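Long-range contacts in ABC transporter, periplasmic substrate-binding protein (Thermotoga maritima, PDB 2HPG), which probably captures a small solute in the periplasm and hands it to the membrane components of a tripartite ATP-independent (TRAP) transporter: residues K82-V86 and L305-L311; F92-M96 and L311-I315. Where two conformers were deposited one is given. Residues are numbered along the deposited sequence.

Contact 1 of 2, residues K82-V86 and L305-L311; sequences KDIGV and LGLENAL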
ATOM      1  N   LYS A  82      -4.458 -15.139  -6.846  1.00 29.13           N
ATOM      2  CA  LYS A  82      -3.382 -14.549  -7.648  1.00 29.41           C
ATOM      3  C   LYS A  82      -3.699 -13.183  -8.243  1.00 28.76           C
ATOM      4  O   LYS A  82      -2.890 -12.257  -8.134  1.00 28.90           O
ATOM      5  CB  LYS A  82      -2.965 -15.484  -8.783  1.00 29.63           C
ATOM      6  CG  LYS A  82      -2.082 -14.808  -9.850  1.00 30.65           C
ATOM      7  CD  LYS A  82      -1.689 -15.731 -11.009  1.00 31.01           C
ATOM      8  CE  LYS A  82      -2.553 -15.474 -12.235  1.00 32.82           C
ATOM      9  NZ  LYS A  82      -1.943 -16.050 -13.468  1.00 32.57           N
ATOM     10  N   ASP A  83      -4.860 -13.071  -8.877  1.00 27.78           N
ATOM     11  CA  ASP A  83      -5.175 -11.919  -9.703  1.00 26.75           C
ATOM     12  C   ASP A  83      -5.308 -10.600  -8.963  1.00 25.97           C
ATOM     13  O   ASP A  83      -5.076  -9.541  -9.553  1.00 25.89           O
ATOM     14  CB  ASP A  83      -6.474 -12.151 -10.478  1.00 27.22           C
ATOM     15  CG  ASP A  83      -6.312 -13.111 -11.624  1.00 28.21           C
ATOM     16  OD1 ASP A  83      -5.193 -13.601 -11.884  1.00 29.64           O
ATOM     17  OD2 ASP A  83      -7.340 -13.368 -12.284  1.00 32.00           O
ATOM     18  N   ILE A  84      -5.700 -10.642  -7.696  1.00 25.01           N
ATOM     19  CA  ILE A  84      -5.865  -9.404  -6.918  1.00 24.29           C
ATOM     20  C   ILE A  84      -4.522  -8.658  -6.766  1.00 23.59           C
ATOM     21  O   ILE A  84      -4.494  -7.446  -6.542  1.00 23.74           O
ATOM     22  CB  ILE A  84      -6.505  -9.679  -5.535  1.00 24.62           C
ATOM     23  CG1 ILE A  84      -7.034  -8.379  -4.907  1.00 25.61           C
ATOM     24  CG2 ILE A  84      -5.527 -10.371  -4.600  1.00 24.60           C
ATOM     25  CD1 ILE A  84      -7.934  -8.612  -3.714  1.00 24.43           C
ATOM     26  N   GLY A  85      -3.437  -9.412  -6.903  1.00 22.47           N
ATOM     27  CA  GLY A  85      -2.064  -8.918  -6.912  1.00 22.04           C
ATOM     28  C   GLY A  85      -1.715  -7.925  -8.010  1.00 21.32           C
ATOM     29  O   GLY A  85      -0.700  -7.227  -7.915  1.00 20.11           O
ATOM     30  N   VAL A  86      -2.563  -7.830  -9.030  1.00 20.75           N
ATOM     31  CA  VAL A  86      -2.397  -6.824 -10.072  1.00 20.69           C
ATOM     32  C   VAL A  86      -2.368  -5.385  -9.495  1.00 20.60           C
ATOM     33  O   VAL A  86      -1.750  -4.484 -10.086  1.00 20.36           O
ATOM     34  CB  VAL A  86      -3.501  -6.958 -11.183  1.00 20.61           C
ATOM     35  CG1 VAL A  86      -4.811  -6.442 -10.695  1.00 19.32           C
ATOM     36  CG2 VAL A  86      -3.049  -6.230 -12.470  1.00 20.46           C
ATOM     37  N   LEU A 305       4.292 -12.271 -14.344  1.00 31.20           N
ATOM     38  CA  LEU A 305       3.533 -12.781 -13.217  1.00 31.18           C
ATOM     39  C   LEU A 305       2.190 -13.366 -13.617  1.00 31.27           C
ATOM     40  O   LEU A 305       1.575 -14.029 -12.809  1.00 31.63           O
ATOM     41  CB  LEU A 305       3.331 -11.690 -12.149  1.00 30.86           C
ATOM     42  CG  LEU A 305       4.596 -11.304 -11.371  1.00 29.88           C
ATOM     43  CD1 LEU A 305       4.327 -10.178 -10.384  1.00 28.02           C
ATOM     44  CD2 LEU A 305       5.171 -12.517 -10.649  1.00 29.92           C
ATOM     45  N   GLY A 306       1.732 -13.108 -14.838  1.00 31.61           N
ATOM     46  CA  GLY A 306       0.448 -13.617 -15.315  1.00 31.60           C
ATOM     47  C   GLY A 306      -0.749 -12.798 -14.878  1.00 32.02           C
ATOM     48  O   GLY A 306      -1.818 -13.360 -14.595  1.00 32.35           O
ATOM     49  N   LEU A 307      -0.589 -11.474 -14.852  1.00 31.63           N
ATOM     50  CA  LEU A 307      -1.612 -10.556 -14.332  1.00 31.99           C
ATOM     51  C   LEU A 307      -2.137  -9.545 -15.346  1.00 32.11           C
ATOM     52  O   LEU A 307      -2.928  -8.669 -14.997  1.00 32.45           O
ATOM     53  CB  LEU A 307      -1.068  -9.809 -13.106  1.00 31.20           C
ATOM     54  CG  LEU A 307      -0.637 -10.725 -11.960  1.00 30.66           C
ATOM     55  CD1 LEU A 307       0.116  -9.968 -10.879  1.00 28.38           C
ATOM     56  CD2 LEU A 307      -1.854 -11.434 -11.395  1.00 28.72           C
ATOM     57  N   GLU A 308      -1.735  -9.672 -16.605  1.00 33.56           N
ATOM     58  CA  GLU A 308      -2.199  -8.742 -17.647  1.00 33.67           C
ATOM     59  C   GLU A 308      -3.704  -8.924 -17.928  1.00 33.59           C
ATOM     60  O   GLU A 308      -4.451  -7.946 -18.034  1.00 32.88           O
ATOM     61  CB  GLU A 308      -1.335  -8.901 -18.909  1.00 34.41           C
ATOM     62  CG  GLU A 308      -1.559  -7.845 -20.008  1.00 35.72           C
ATOM     63  CD  GLU A 308      -1.265  -6.390 -19.594  1.00 39.81           C
ATOM     64  OE1 GLU A 308      -0.340  -6.131 -18.782  1.00 39.80           O
ATOM     65  OE2 GLU A 308      -1.963  -5.493 -20.125  1.00 43.30           O
ATOM     66  N   ASN A 309      -4.162 -10.174 -17.990  1.00 34.25           N
ATOM     67  CA  ASN A 309      -5.607 -10.433 -18.103  1.00 34.55           C
ATOM     68  C   ASN A 309      -6.373  -9.793 -16.962  1.00 34.25           C
ATOM     69  O   ASN A 309      -7.430  -9.175 -17.179  1.00 34.74           O
ATOM     70  CB  ASN A 309      -5.910 -11.943 -18.164  1.00 35.59           C
ATOM     71  CG  ASN A 309      -5.861 -12.499 -19.586  1.00 37.67           C
ATOM     72  OD1 ASN A 309      -6.123 -11.780 -20.554  1.00 41.59           O
ATOM     73  ND2 ASN A 309      -5.538 -13.786 -19.713  1.00 40.11           N
ATOM     74  N   ALA A 310      -5.828  -9.910 -15.748  1.00 34.16           N
ATOM     75  CA  ALA A 310      -6.439  -9.297 -14.560  1.00 33.44           C
ATOM     76  C   ALA A 310      -6.622  -7.799 -14.712  1.00 32.74           C
ATOM     77  O   ALA A 310      -7.666  -7.270 -14.372  1.00 31.81           O
ATOM     78  CB  ALA A 310      -5.602  -9.604 -13.304  1.00 33.50           C
ATOM     79  N   LEU A 311      -5.589  -7.113 -15.200  1.00 32.91           N
ATOM     80  CA  LEU A 311      -5.644  -5.650 -15.429  1.00 33.20           C
ATOM     81  C   LEU A 311      -6.724  -5.288 -16.455  1.00 33.15           C
ATOM     82  O   LEU A 311      -7.588  -4.434 -16.223  1.00 33.06           O
ATOM     83  CB  LEU A 311      -4.272  -5.151 -15.916  1.00 33.11           C
ATOM     84  CG  LEU A 311      -4.154  -3.680 -16.351  1.00 33.10           C
ATOM     85  CD1 LEU A 311      -4.325  -2.750 -15.169  1.00 32.92           C
ATOM     86  CD2 LEU A 311      -2.828  -3.426 -17.043  1.00 32.91           C
TER

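Contact 2 of 2, residues F92-M96 and L311-I315; sequences FIDFM and LNQLI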
ATOM      1  N   PHE A  92      -0.124   0.520 -12.038  1.00 19.46           N
ATOM      2  CA  PHE A  92      -1.524   0.078 -11.999  1.00 19.04           C
ATOM      3  C   PHE A  92      -2.540   1.234 -11.978  1.00 19.56           C
ATOM      4  O   PHE A  92      -3.469   1.264 -12.791  1.00 19.89           O
ATOM      5  CB  PHE A  92      -1.796  -0.897 -10.816  1.00 18.79           C
ATOM      6  CG  PHE A  92      -3.269  -1.204 -10.623  1.00 18.58           C
ATOM      7  CD1 PHE A  92      -3.894  -2.169 -11.408  1.00 19.51           C
ATOM      8  CD2 PHE A  92      -4.028  -0.490  -9.711  1.00 18.08           C
ATOM      9  CE1 PHE A  92      -5.263  -2.425 -11.271  1.00 17.28           C
ATOM     10  CE2 PHE A  92      -5.393  -0.715  -9.575  1.00 19.29           C
ATOM     11  CZ  PHE A  92      -6.014  -1.706 -10.345  1.00 17.92           C
ATOM     12  N   ILE A  93      -2.427   2.176 -11.048  1.00 19.80           N
ATOM     13  CA  ILE A  93      -3.478   3.201 -10.944  1.00 19.15           C
ATOM     14  C   ILE A  93      -3.465   4.098 -12.199  1.00 19.96           C
ATOM     15  O   ILE A  93      -4.496   4.682 -12.567  1.00 19.56           O
ATOM     16  CB  ILE A  93      -3.396   4.049  -9.636  1.00 19.20           C
ATOM     17  CG1 ILE A  93      -4.789   4.508  -9.202  1.00 17.18           C
ATOM     18  CG2 ILE A  93      -2.505   5.256  -9.809  1.00 17.96           C
ATOM     19  CD1 ILE A  93      -5.625   3.406  -8.543  1.00 13.93           C
ATOM     20  N   ASP A  94      -2.314   4.186 -12.863  1.00 20.71           N
ATOM     21  CA  ASP A  94      -2.209   5.001 -14.087  1.00 21.06           C
ATOM     22  C   ASP A  94      -2.839   4.295 -15.269  1.00 21.48           C
ATOM     23  O   ASP A  94      -3.537   4.913 -16.059  1.00 22.44           O
ATOM     24  CB  ASP A  94      -0.763   5.361 -14.413  1.00 21.24           C
ATOM     25  CG  ASP A  94      -0.275   6.548 -13.621  1.00 22.17           C
ATOM     26  OD1 ASP A  94      -0.292   7.671 -14.164  1.00 23.55           O
ATOM     27  OD2 ASP A  94       0.082   6.365 -12.447  1.00 23.65           O
ATOM     28  N   PHE A  95      -2.583   3.002 -15.390  1.00 21.90           N
ATOM     29  CA  PHE A  95      -3.275   2.165 -16.363  1.00 22.49           C
ATOM     30  C   PHE A  95      -4.780   2.161 -16.148  1.00 22.60           C
ATOM     31  O   PHE A  95      -5.530   2.007 -17.105  1.00 23.59           O
ATOM     32  CB  PHE A  95      -2.741   0.742 -16.333  1.00 22.29           C
ATOM     33  CG  PHE A  95      -1.289   0.622 -16.716  1.00 21.89           C
ATOM     34  CD1 PHE A  95      -0.763   1.352 -17.764  1.00 23.84           C
ATOM     35  CD2 PHE A  95      -0.471  -0.292 -16.080  1.00 21.87           C
ATOM     36  CE1 PHE A  95       0.568   1.206 -18.134  1.00 22.22           C
ATOM     37  CE2 PHE A  95       0.849  -0.434 -16.429  1.00 21.35           C
ATOM     38  CZ  PHE A  95       1.371   0.316 -17.458  1.00 22.11           C
HETATM   39  N   MSE A  96      -5.235   2.335 -14.909  1.00 22.74           N
HETATM   40  CA  MSE A  96      -6.680   2.413 -14.669  0.50 22.62           C
HETATM   41  C   MSE A  96      -7.236   3.809 -14.975  1.00 22.95           C
HETATM   42  O   MSE A  96      -8.456   4.021 -14.905  1.00 22.94           O
HETATM   43  CB  MSE A  96      -7.022   1.991 -13.236  0.50 22.72           C
HETATM   44  CG  MSE A  96      -6.584   0.573 -12.869  0.50 22.14           C
HETATM   45 SE   MSE A  96      -7.356  -0.844 -13.992  0.45 21.69          SE
HETATM   46  CE  MSE A  96      -9.260  -0.429 -13.726  0.50 23.02           C
ATOM     47  N   LEU A 311      -5.589  -7.113 -15.200  1.00 32.91           N
ATOM     48  CA  LEU A 311      -5.644  -5.650 -15.429  1.00 33.20           C
ATOM     49  C   LEU A 311      -6.724  -5.288 -16.455  1.00 33.15           C
ATOM     50  O   LEU A 311      -7.588  -4.434 -16.223  1.00 33.06           O
ATOM     51  CB  LEU A 311      -4.272  -5.151 -15.916  1.00 33.11           C
ATOM     52  CG  LEU A 311      -4.154  -3.680 -16.351  1.00 33.10           C
ATOM     53  CD1 LEU A 311      -4.325  -2.750 -15.169  1.00 32.92           C
ATOM     54  CD2 LEU A 311      -2.828  -3.426 -17.043  1.00 32.91           C
ATOM     55  N   ASN A 312      -6.663  -5.962 -17.591  1.00 34.22           N
ATOM     56  CA  ASN A 312      -7.619  -5.757 -18.691  1.00 34.71           C
ATOM     57  C   ASN A 312      -9.057  -5.983 -18.250  1.00 35.13           C
ATOM     58  O   ASN A 312      -9.968  -5.186 -18.569  1.00 35.28           O
ATOM     59  CB  ASN A 312      -7.254  -6.683 -19.850  1.00 35.31           C
ATOM     60  CG  ASN A 312      -5.999  -6.232 -20.572  1.00 36.19           C
ATOM     61  OD1 ASN A 312      -5.818  -5.036 -20.810  1.00 40.19           O
ATOM     62  ND2 ASN A 312      -5.122  -7.173 -20.909  1.00 36.62           N
ATOM     63  N   GLN A 313      -9.249  -7.047 -17.474  1.00 35.56           N
ATOM     64  CA  GLN A 313     -10.558  -7.334 -16.925  1.00 35.63           C
ATOM     65  C   GLN A 313     -11.049  -6.195 -16.060  1.00 35.41           C
ATOM     66  O   GLN A 313     -12.199  -5.808 -16.160  1.00 35.76           O
ATOM     67  CB  GLN A 313     -10.555  -8.644 -16.139  1.00 35.98           C
ATOM     68  CG  GLN A 313     -11.967  -9.125 -15.811  1.00 36.99           C
ATOM     69  CD  GLN A 313     -12.839  -9.351 -17.063  1.00 39.52           C
ATOM     70  OE1 GLN A 313     -12.447 -10.075 -17.984  1.00 40.72           O
ATOM     71  NE2 GLN A 313     -14.024  -8.739 -17.085  1.00 38.68           N
ATOM     72  N   LEU A 314     -10.179  -5.632 -15.227  1.00 35.58           N
ATOM     73  CA  LEU A 314     -10.561  -4.467 -14.415  1.00 35.55           C
ATOM     74  C   LEU A 314     -10.818  -3.203 -15.260  1.00 35.92           C
ATOM     75  O   LEU A 314     -11.739  -2.418 -14.961  1.00 35.35           O
ATOM     76  CB  LEU A 314      -9.507  -4.183 -13.325  1.00 35.14           C
ATOM     77  CG  LEU A 314      -9.545  -5.064 -12.064  1.00 33.69           C
ATOM     78  CD1 LEU A 314      -8.378  -4.738 -11.112  1.00 32.07           C
ATOM     79  CD2 LEU A 314     -10.895  -4.926 -11.336  1.00 30.88           C
ATOM     80  N   ILE A 315     -10.006  -3.007 -16.300  1.00 36.78           N
ATOM     81  CA  ILE A 315     -10.152  -1.843 -17.205  1.00 37.57           C
ATOM     82  C   ILE A 315     -11.559  -1.814 -17.844  1.00 38.35           C
ATOM     83  O   ILE A 315     -12.268  -0.787 -17.802  1.00 38.55           O
ATOM     84  CB  ILE A 315      -9.053  -1.841 -18.307  1.00 37.49           C
ATOM     85  CG1 ILE A 315      -7.691  -1.442 -17.716  1.00 37.45           C
ATOM     86  CG2 ILE A 315      -9.414  -0.872 -19.419  1.00 37.07           C
ATOM     87  CD1 ILE A 315      -6.486  -1.873 -18.542  1.00 36.71           C
TER

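Contact 1 of 2, residues K82-V86 and L305-L311
Lys82 reaches furthest from the 3-10 turn 82-86. With chi1 and chi2 both t its chain runs extended, then bends at chi3 (101°), so that Lys82 NZ donates a hydrogen bond of 2.9 Å to Gly306 O. On the way Lys82 CG passes 3.7 Å from Leu307 CD2. Leu307 is in the m, t conformation and drives its methyls into the turn: Leu307 CD2 lies 3.5 Å from Lys82 O and 3.8 Å from Asp83 CA, while Leu307 CD1 sits 4.0 Å from Gly85 C. The acceptor carbonyl belongs to a tight joint between two helices. Gly306, with positive phi, is the C-prime residue of the Schellman motif that ends helix 291-305, and Leu307 is already the N-cap of helix 308-318, so in this family 7 solute-binding protein Lys82 bonds to the carbonyl at the joint where one helix ends and the next begins. A CB on Gly306 would lie too close to Lys82 NZ as it is placed here. Further along, Ala310 CB packs against Asp83 CB (3.9 Å) and Val86 CB (4.0 Å). Val86 adopts chi1 p, which sets Val86 CG2 3.5 Å from Leu307 O and 3.8 Å from Leu311 CB. Ile84 points the other way, into helix 115-128, and Val86 also touches Tyr302 of helix 291-305.

Contact 2 of 2, residues F92-M96 and L311-I315
Two helices of the solute-binding fold, the short helix 92-95 and the C-terminal helix 308-318, meet here mainly through apolar side chains. Phe92 starts the contact: its CA-to-CB bond runs sideways, but with chi1 t the ring swings in, placing Phe92 CD1 3.8 Å from Leu311 CD1 and presenting its edge to Leu314, with Phe92 CE1 3.9 Å from Leu314 CD1. Ile93 points away and packs on helix 101-112, and Asp94 turns to a salt bridge with Lys99. Phe95 returns to the interface at its base, Phe95 CB lying 4.0 Å from Leu311 CD1, while its ring leads off to a cation-pi interaction with Lys299 of helix 291-305. Leu311 CD1 is thus held by both phenylalanines and by Met96, whose selenium completes the set. Met96, a selenomethionine, closes the segment where the two backbones come nearest, its CA 6.0 Å from Ile315 CA. All three of its chi angles are m, which brings the end of the side chain in to helix 308-318: Met96 SE lies 3.8 Å from Ile315 CG1, and the terminal methyl, Met96 CE, settles 3.8 Å from Leu314 CB and 3.4 Å from Leu314 O.

After its first strands and helices the chain reaches the 3-10 segment 82-86, then helix 92-95, and nearly 200 residues later returns in helix 291-305 and then helix 308-318. Contact 1 closes the first long loop, of 218 residues, at the joint between those two late helices; contact 2 closes another of 214 residues one helical turn on. Their segments alternate along the chain, so the loops cross rather than nest. Leu311 belongs to both contacts, whose centres are about 10 Å apart, and Val86 CG1 touches Leu314 CD1 at 4.0 Å. Together they fasten the C-terminal helix to consecutive parts of 82-96.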